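Local coordinates for putative lipase (Bacteroides thetaiotaomicron VPI-5482, PDB 3BZW), which probably hydrolyses ester bonds as a GDSL-like lipase/acylhydrolase of the SGNH hydrolase clan, perhaps acting on lysophospholipids, at residues R76-L81 / T152-L157; Q200-A205 / I211-F216. All blocks are in the same frame, centred on the assembly; numbering follows the deposited sequence.

How the contacts relate
Both contacts belong to the alpha/beta core of this SGNH-hydrolase fold, built on a parallel sheet in the strand order 2-1-3-4-5. Contact 1 packs helix 74-85 against helix 143-157, side by side over strands 28-33 and 91-95. Contact 2 comes later in the chain, where helix 195-210 turns back into the edge strand 213-214. Their centres lie 18 Å apart and their nearest atoms about 4 Å, without touching. Helix 143-157 links them: Leu154 and Leu157 serve contact 1, while Ile147 and Ile151, earlier on the same helix, pack on Ala205 of contact 2. Lys155 also reaches across, its NZ hydrogen-bonding to the carbonyl of Gly210, just before Ile211.

Contact 1 (R76-L81 / T152-L157); sequences RQAEKL and TQLKKL
Leu157 lays its CD1 methyl over the backbone and CB of Ala78, in a nearly parallel pair of helices that flank the central sheet of the alpha/beta fold. The axes of the two short segments run 15° apart and approach to 9.6 Å. The CB of Ala78 rests against two leucines about one helical turn apart, standing 3.8 Å from CD1 of Leu157 and 3.9 Å from CD2 of Leu154. In both leucines CG is anti to the carbonyl carbon (chi1 -78° in Leu154, -64° in Leu157), a setting that leaves the fork of each facing helix 74-85, with CD2 of Leu154 and CD1 of Leu157 the branches that touch. Leu154 is the deeper of the two and continues down onto Ile32 and Val94 of the sheet, whereas Leu157 is partly exposed. Everything that meets here is van der Waals packing. Beyond the segments, Leu157 O accepts a weak hydrogen bond from Lys82 NZ, a further tie to helix 74-85. On the more open side, the aliphatic part of Glu79 passes at a slant over Leu157, and its CG comes to 4.0 Å from the same CD1 methyl that rests on Ala78.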
ATOM      1  N   ARG A  76       8.993  -8.366  42.486  1.00  5.40           N
ATOM      2  CA  ARG A  76       9.054  -8.050  43.913  1.00  7.42           C
ATOM      3  C   ARG A  76       7.663  -7.822  44.493  1.00  6.21           C
ATOM      4  O   ARG A  76       7.355  -8.287  45.591  1.00  5.75           O
ATOM      5  CB  ARG A  76       9.896  -6.799  44.162  1.00  8.63           C
ATOM      6  CG  ARG A  76      10.042  -6.448  45.641  1.00 12.48           C
ATOM      7  CD  ARG A  76      10.564  -5.026  45.832  1.00 15.11           C
ATOM      8  NE  ARG A  76       9.552  -4.027  45.488  1.00 14.68           N
ATOM      9  CZ  ARG A  76       8.502  -3.731  46.248  1.00 14.70           C
ATOM     10  NH1 ARG A  76       8.319  -4.350  47.407  1.00 15.43           N
ATOM     11  NH2 ARG A  76       7.625  -2.826  45.841  1.00 13.83           N
ATOM     12  N   GLN A  77       6.825  -7.094  43.763  1.00  5.47           N
ATOM     13  CA  GLN A  77       5.474  -6.837  44.241  1.00  5.15           C
ATOM     14  C   GLN A  77       4.661  -8.131  44.248  1.00  4.18           C
ATOM     15  O   GLN A  77       3.870  -8.366  45.158  1.00  5.23           O
ATOM     16  CB  GLN A  77       4.789  -5.773  43.375  1.00  3.23           C
ATOM     17  CG  GLN A  77       5.281  -4.344  43.646  1.00  3.13           C
ATOM     18  CD  GLN A  77       4.514  -3.295  42.851  1.00  4.45           C
ATOM     19  OE1 GLN A  77       3.304  -3.414  42.653  1.00  5.47           O
ATOM     20  NE2 GLN A  77       5.213  -2.249  42.411  1.00  2.46           N
ATOM     21  N   ALA A  78       4.863  -8.973  43.238  1.00  5.41           N
ATOM     22  CA  ALA A  78       4.140 -10.240  43.158  1.00  6.39           C
ATOM     23  C   ALA A  78       4.571 -11.147  44.306  1.00  7.02           C
ATOM     24  O   ALA A  78       3.750 -11.837  44.909  1.00  6.60           O
ATOM     25  CB  ALA A  78       4.416 -10.922  41.821  1.00  6.70           C
ATOM     26  N   GLU A  79       5.866 -11.142  44.597  1.00  7.99           N
ATOM     27  CA  GLU A  79       6.415 -11.958  45.678  1.00  9.39           C
ATOM     28  C   GLU A  79       5.873 -11.518  47.032  1.00  9.10           C
ATOM     29  O   GLU A  79       5.565 -12.353  47.884  1.00  8.03           O
ATOM     30  CB  GLU A  79       7.944 -11.867  45.682  1.00 11.58           C
ATOM     31  CG  GLU A  79       8.627 -12.760  44.661  1.00 18.60           C
ATOM     32  CD  GLU A  79      10.044 -12.313  44.350  1.00 23.44           C
ATOM     33  OE1 GLU A  79      10.734 -11.826  45.272  1.00 28.81           O
ATOM     34  OE2 GLU A  79      10.471 -12.459  43.184  1.00 26.55           O
ATOM     35  N   LYS A  80       5.754 -10.208  47.229  1.00  7.89           N
ATOM     36  CA  LYS A  80       5.251  -9.690  48.492  1.00  9.90           C
ATOM     37  C   LYS A  80       3.776 -10.048  48.635  1.00  8.74           C
ATOM     38  O   LYS A  80       3.310 -10.382  49.725  1.00 10.37           O
ATOM     39  CB  LYS A  80       5.449  -8.173  48.570  1.00 11.06           C
ATOM     40  CG  LYS A  80       5.355  -7.627  49.988  1.00 16.08           C
ATOM     41  CD  LYS A  80       5.668  -6.141  50.057  1.00 17.37           C
ATOM     42  CE  LYS A  80       5.629  -5.658  51.501  1.00 21.09           C
ATOM     43  NZ  LYS A  80       5.772  -4.180  51.621  1.00 22.06           N
ATOM     44  N   LEU A  81       3.045  -9.981  47.528  1.00  6.96           N
ATOM     45  CA  LEU A  81       1.630 -10.324  47.526  1.00  7.16           C
ATOM     46  C   LEU A  81       1.469 -11.791  47.924  1.00  7.48           C
ATOM     47  O   LEU A  81       0.624 -12.127  48.751  1.00  9.06           O
ATOM     48  CB  LEU A  81       1.037 -10.097  46.131  1.00  6.92           C
ATOM     49  CG  LEU A  81      -0.376 -10.613  45.856  1.00  9.62           C
ATOM     50  CD1 LEU A  81      -1.381  -9.886  46.733  1.00  8.47           C
ATOM     51  CD2 LEU A  81      -0.707 -10.406  44.382  1.00  8.07           C
ATOM     52  N   THR A 152       6.536 -14.144  33.718  1.00  6.83           N
ATOM     53  CA  THR A 152       7.020 -15.462  34.111  1.00  6.61           C
ATOM     54  C   THR A 152       6.802 -15.662  35.610  1.00  7.03           C
ATOM     55  O   THR A 152       6.238 -16.672  36.040  1.00  6.33           O
ATOM     56  CB  THR A 152       8.525 -15.615  33.797  1.00  9.22           C
ATOM     57  OG1 THR A 152       8.703 -15.728  32.380  1.00  9.83           O
ATOM     58  CG2 THR A 152       9.100 -16.853  34.484  1.00 10.78           C
ATOM     59  N   GLN A 153       7.240 -14.686  36.400  1.00  7.46           N
ATOM     60  CA  GLN A 153       7.103 -14.748  37.851  1.00  7.73           C
ATOM     61  C   GLN A 153       5.640 -14.727  38.285  1.00  8.17           C
ATOM     62  O   GLN A 153       5.258 -15.415  39.231  1.00  8.29           O
ATOM     63  CB  GLN A 153       7.871 -13.594  38.499  1.00  8.46           C
ATOM     64  CG  GLN A 153       9.376 -13.685  38.270  1.00 12.60           C
ATOM     65  CD  GLN A 153       9.964 -14.979  38.818  1.00 16.53           C
ATOM     66  OE1 GLN A 153      10.904 -15.540  38.249  1.00 20.50           O
ATOM     67  NE2 GLN A 153       9.416 -15.453  39.928  1.00 17.04           N
ATOM     68  N   LEU A 154       4.817 -13.940  37.598  1.00  6.32           N
ATOM     69  CA  LEU A 154       3.399 -13.885  37.938  1.00  5.75           C
ATOM     70  C   LEU A 154       2.755 -15.257  37.745  1.00  6.08           C
ATOM     71  O   LEU A 154       1.986 -15.716  38.590  1.00  7.05           O
ATOM     72  CB  LEU A 154       2.678 -12.845  37.070  1.00  6.04           C
ATOM     73  CG  LEU A 154       2.864 -11.381  37.487  1.00  7.45           C
ATOM     74  CD1 LEU A 154       2.420 -10.449  36.367  1.00  6.73           C
ATOM     75  CD2 LEU A 154       2.066 -11.120  38.761  1.00  8.30           C
ATOM     76  N   LYS A 155       3.077 -15.911  36.632  1.00  5.31           N
ATOM     77  CA  LYS A 155       2.515 -17.224  36.335  1.00  6.02           C
ATOM     78  C   LYS A 155       3.105 -18.314  37.224  1.00  5.64           C
ATOM     79  O   LYS A 155       2.422 -19.273  37.571  1.00  8.88           O
ATOM     80  CB  LYS A 155       2.719 -17.568  34.853  1.00  7.17           C
ATOM     81  CG  LYS A 155       1.785 -16.800  33.915  1.00  5.84           C
ATOM     82  CD  LYS A 155       2.025 -17.172  32.456  1.00  3.02           C
ATOM     83  CE  LYS A 155       1.049 -16.466  31.531  1.00  4.28           C
ATOM     84  NZ  LYS A 155      -0.346 -16.997  31.651  1.00  3.84           N
ATOM     85  N   LYS A 156       4.370 -18.164  37.596  1.00  6.26           N
ATOM     86  CA  LYS A 156       5.023 -19.142  38.466  1.00  6.78           C
ATOM     87  C   LYS A 156       4.439 -19.089  39.879  1.00  7.17           C
ATOM     88  O   LYS A 156       4.238 -20.124  40.517  1.00  6.15           O
ATOM     89  CB  LYS A 156       6.531 -18.873  38.535  1.00 10.21           C
ATOM     90  CG  LYS A 156       7.327 -19.384  37.342  1.00 14.02           C
ATOM     91  CD  LYS A 156       8.779 -18.929  37.430  1.00 18.40           C
ATOM     92  CE  LYS A 156       9.743 -20.033  37.032  1.00 23.60           C
ATOM     93  NZ  LYS A 156       9.696 -21.173  37.996  1.00 25.77           N
ATOM     94  N   LEU A 157       4.166 -17.880  40.357  1.00  6.93           N
ATOM     95  CA  LEU A 157       3.624 -17.687  41.699  1.00  7.31           C
ATOM     96  C   LEU A 157       2.114 -17.893  41.802  1.00  7.30           C
ATOM     97  O   LEU A 157       1.613 -18.388  42.815  1.00  6.23           O
ATOM     98  CB  LEU A 157       3.971 -16.282  42.200  1.00  7.64           C
ATOM     99  CG  LEU A 157       5.454 -15.956  42.398  1.00  9.58           C
ATOM    100  CD1 LEU A 157       5.625 -14.456  42.583  1.00 10.50           C
ATOM    101  CD2 LEU A 157       5.994 -16.712  43.605  1.00 12.22           C
TER

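Contact 2 (Q200-A205 / I211-F216); sequences QAIKEA and IPVIDF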
ATOM      1  N   GLN A 200       2.057  -0.563  23.435  1.00  5.83           N
ATOM      2  CA  GLN A 200       1.969  -1.684  22.506  1.00  5.38           C
ATOM      3  C   GLN A 200       2.645  -2.969  22.975  1.00  5.96           C
ATOM      4  O   GLN A 200       2.135  -4.062  22.724  1.00  5.02           O
ATOM      5  CB  GLN A 200       2.508  -1.269  21.137  1.00  6.60           C
ATOM      6  CG  GLN A 200       1.675  -0.177  20.450  1.00  7.81           C
ATOM      7  CD  GLN A 200       0.199  -0.538  20.326  1.00 10.06           C
ATOM      8  OE1 GLN A 200      -0.150  -1.633  19.884  1.00  7.52           O
ATOM      9  NE2 GLN A 200      -0.675   0.393  20.708  1.00 10.50           N
ATOM     10  N   ALA A 201       3.781  -2.850  23.658  1.00  5.31           N
ATOM     11  CA  ALA A 201       4.494  -4.033  24.144  1.00  5.34           C
ATOM     12  C   ALA A 201       3.608  -4.828  25.103  1.00  6.26           C
ATOM     13  O   ALA A 201       3.628  -6.060  25.109  1.00  4.62           O
ATOM     14  CB  ALA A 201       5.784  -3.622  24.845  1.00  4.95           C
ATOM     15  N   ILE A 202       2.838  -4.124  25.923  1.00  5.46           N
ATOM     16  CA  ILE A 202       1.955  -4.802  26.856  1.00  5.51           C
ATOM     17  C   ILE A 202       0.849  -5.513  26.074  1.00  5.88           C
ATOM     18  O   ILE A 202       0.544  -6.682  26.333  1.00  5.16           O
ATOM     19  CB  ILE A 202       1.350  -3.808  27.870  1.00  5.37           C
ATOM     20  CG1 ILE A 202       2.459  -3.272  28.785  1.00  6.69           C
ATOM     21  CG2 ILE A 202       0.281  -4.499  28.708  1.00  6.54           C
ATOM     22  CD1 ILE A 202       2.013  -2.148  29.709  1.00  8.00           C
ATOM     23  N   LYS A 203       0.265  -4.826  25.098  1.00  5.10           N
ATOM     24  CA  LYS A 203      -0.796  -5.436  24.296  1.00  5.70           C
ATOM     25  C   LYS A 203      -0.291  -6.701  23.604  1.00  7.67           C
ATOM     26  O   LYS A 203      -0.988  -7.715  23.560  1.00  8.04           O
ATOM     27  CB  LYS A 203      -1.314  -4.450  23.245  1.00  3.54           C
ATOM     28  CG  LYS A 203      -1.940  -3.196  23.838  1.00  5.28           C
ATOM     29  CD  LYS A 203      -2.553  -2.296  22.772  1.00  6.70           C
ATOM     30  CE  LYS A 203      -3.764  -2.949  22.124  1.00  8.79           C
ATOM     31  NZ  LYS A 203      -4.487  -2.007  21.229  1.00  9.98           N
ATOM     32  N   GLU A 204       0.923  -6.631  23.066  1.00  6.13           N
ATOM     33  CA  GLU A 204       1.526  -7.769  22.371  1.00  8.49           C
ATOM     34  C   GLU A 204       1.802  -8.945  23.299  1.00  6.11           C
ATOM     35  O   GLU A 204       1.771 -10.103  22.874  1.00  6.69           O
ATOM     36  CB  GLU A 204       2.828  -7.332  21.704  1.00  8.92           C
ATOM     37  CG  GLU A 204       2.614  -6.485  20.465  1.00 14.26           C
ATOM     38  CD  GLU A 204       3.802  -5.606  20.146  1.00 16.22           C
ATOM     39  OE1 GLU A 204       4.944  -6.021  20.430  1.00 17.52           O
ATOM     40  OE2 GLU A 204       3.591  -4.503  19.601  1.00 19.82           O
ATOM     41  N   ALA A 205       2.080  -8.649  24.563  1.00  4.94           N
ATOM     42  CA  ALA A 205       2.367  -9.700  25.536  1.00  5.43           C
ATOM     43  C   ALA A 205       1.185 -10.651  25.711  1.00  6.75           C
ATOM     44  O   ALA A 205       1.366 -11.802  26.106  1.00  7.63           O
ATOM     45  CB  ALA A 205       2.755  -9.081  26.881  1.00  6.04           C
ATOM     46  N   ILE A 211      -1.985 -14.197  28.155  1.00  6.01           N
ATOM     47  CA  ILE A 211      -2.532 -13.498  29.302  1.00  5.61           C
ATOM     48  C   ILE A 211      -3.480 -12.413  28.809  1.00  6.49           C
ATOM     49  O   ILE A 211      -3.212 -11.754  27.804  1.00  5.81           O
ATOM     50  CB  ILE A 211      -1.381 -12.886  30.149  1.00  5.73           C
ATOM     51  CG1 ILE A 211      -1.918 -12.363  31.478  1.00  4.96           C
ATOM     52  CG2 ILE A 211      -0.688 -11.761  29.371  1.00  5.65           C
ATOM     53  CD1 ILE A 211      -0.813 -11.978  32.468  1.00  5.95           C
ATOM     54  N   PRO A 212      -4.617 -12.226  29.499  1.00  5.60           N
ATOM     55  CA  PRO A 212      -5.549 -11.191  29.048  1.00  5.50           C
ATOM     56  C   PRO A 212      -5.021  -9.783  29.301  1.00  6.19           C
ATOM     57  O   PRO A 212      -4.334  -9.528  30.289  1.00  4.83           O
ATOM     58  CB  PRO A 212      -6.818 -11.496  29.847  1.00  7.09           C
ATOM     59  CG  PRO A 212      -6.279 -12.079  31.122  1.00  6.65           C
ATOM     60  CD  PRO A 212      -5.177 -12.990  30.628  1.00  4.08           C
ATOM     61  N   VAL A 213      -5.338  -8.877  28.388  1.00  4.78           N
ATOM     62  CA  VAL A 213      -4.909  -7.493  28.515  1.00  5.75           C
ATOM     63  C   VAL A 213      -6.106  -6.588  28.274  1.00  6.21           C
ATOM     64  O   VAL A 213      -6.832  -6.768  27.303  1.00  8.16           O
ATOM     65  CB  VAL A 213      -3.817  -7.138  27.476  1.00  7.61           C
ATOM     66  CG1 VAL A 213      -3.442  -5.653  27.595  1.00  4.85           C
ATOM     67  CG2 VAL A 213      -2.590  -8.018  27.680  1.00  6.68           C
ATOM     68  N   ILE A 214      -6.324  -5.641  29.181  1.00  5.27           N
ATOM     69  CA  ILE A 214      -7.398  -4.671  29.034  1.00  6.61           C
ATOM     70  C   ILE A 214      -6.680  -3.407  28.561  1.00  6.83           C
ATOM     71  O   ILE A 214      -5.808  -2.886  29.255  1.00  5.14           O
ATOM     72  CB  ILE A 214      -8.120  -4.413  30.379  1.00  8.95           C
ATOM     73  CG1 ILE A 214      -8.899  -5.669  30.787  1.00  9.67           C
ATOM     74  CG2 ILE A 214      -9.067  -3.218  30.255  1.00  8.31           C
ATOM     75  CD1 ILE A 214      -9.671  -5.523  32.076  1.00 12.89           C
ATOM     76  N   ASP A 215      -7.026  -2.939  27.366  1.00  5.12           N
ATOM     77  CA  ASP A 215      -6.377  -1.764  26.797  1.00  5.78           C
ATOM     78  C   ASP A 215      -6.899  -0.477  27.424  1.00  6.17           C
ATOM     79  O   ASP A 215      -7.583   0.321  26.778  1.00  4.50           O
ATOM     80  CB  ASP A 215      -6.579  -1.747  25.278  1.00  6.49           C
ATOM     81  CG  ASP A 215      -5.637  -0.784  24.572  1.00  7.97           C
ATOM     82  OD1 ASP A 215      -4.737  -0.223  25.235  1.00  6.47           O
ATOM     83  OD2 ASP A 215      -5.792  -0.593  23.350  1.00  7.96           O
ATOM     84  N   PHE A 216      -6.551  -0.298  28.693  1.00  5.24           N
ATOM     85  CA  PHE A 216      -6.942   0.852  29.496  1.00  6.45           C
ATOM     86  C   PHE A 216      -6.610   2.167  28.794  1.00  5.17           C
ATOM     87  O   PHE A 216      -7.372   3.136  28.871  1.00  4.16           O
ATOM     88  CB  PHE A 216      -6.223   0.775  30.847  1.00  6.68           C
ATOM     89  CG  PHE A 216      -7.114   1.030  32.030  1.00  8.96           C
ATOM     90  CD1 PHE A 216      -8.402   0.503  32.079  1.00  8.96           C
ATOM     91  CD2 PHE A 216      -6.650   1.766  33.117  1.00  9.57           C
ATOM     92  CE1 PHE A 216      -9.213   0.701  33.190  1.00  9.40           C
ATOM     93  CE2 PHE A 216      -7.455   1.972  34.236  1.00  9.91           C
ATOM     94  CZ  PHE A 216      -8.739   1.438  34.272  1.00 10.20           C
TER
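Asp215 OD2 accepts a 2.9 Å hydrogen bond from Lys203 NZ, the closest contact of a salt bridge, the ammonium arriving from above the carboxylate plane, 53° out of it. The other oxygen, OD1, is hydrogen-bonded to Thr167 OG1, and OD2 has a weak second partner in Asn207 ND2 of the third subunit, so the carboxylate is held from within the chain and at a subunit interface. Lys203 reaches it through a bend at chi3 (67°) that folds the chain against the acid, bringing CE to 3.3 Å from OD2. An alanine in place of Lys203 would probably leave Asp215 without its countercharge and uncover the carboxylate that the lysine methylenes now lie along. Away from this bridge the contact is apolar. Val213 points at the helix, its CG1 meeting Ile202 CG2 at 4.1 Å with the side chains crossing at about a right angle, while CG2 rests 3.7 Å from Ile202 O. Ile211 CG2 lies near Ala205 O. The geometry is that of the alpha-to-beta half of a beta-alpha-beta crossover: helix 195-210 packs beside helix 143-157 and leads into edge strand 213-214, whose Ile214 pairs through its backbone with Leu165 of parallel strand 162-166.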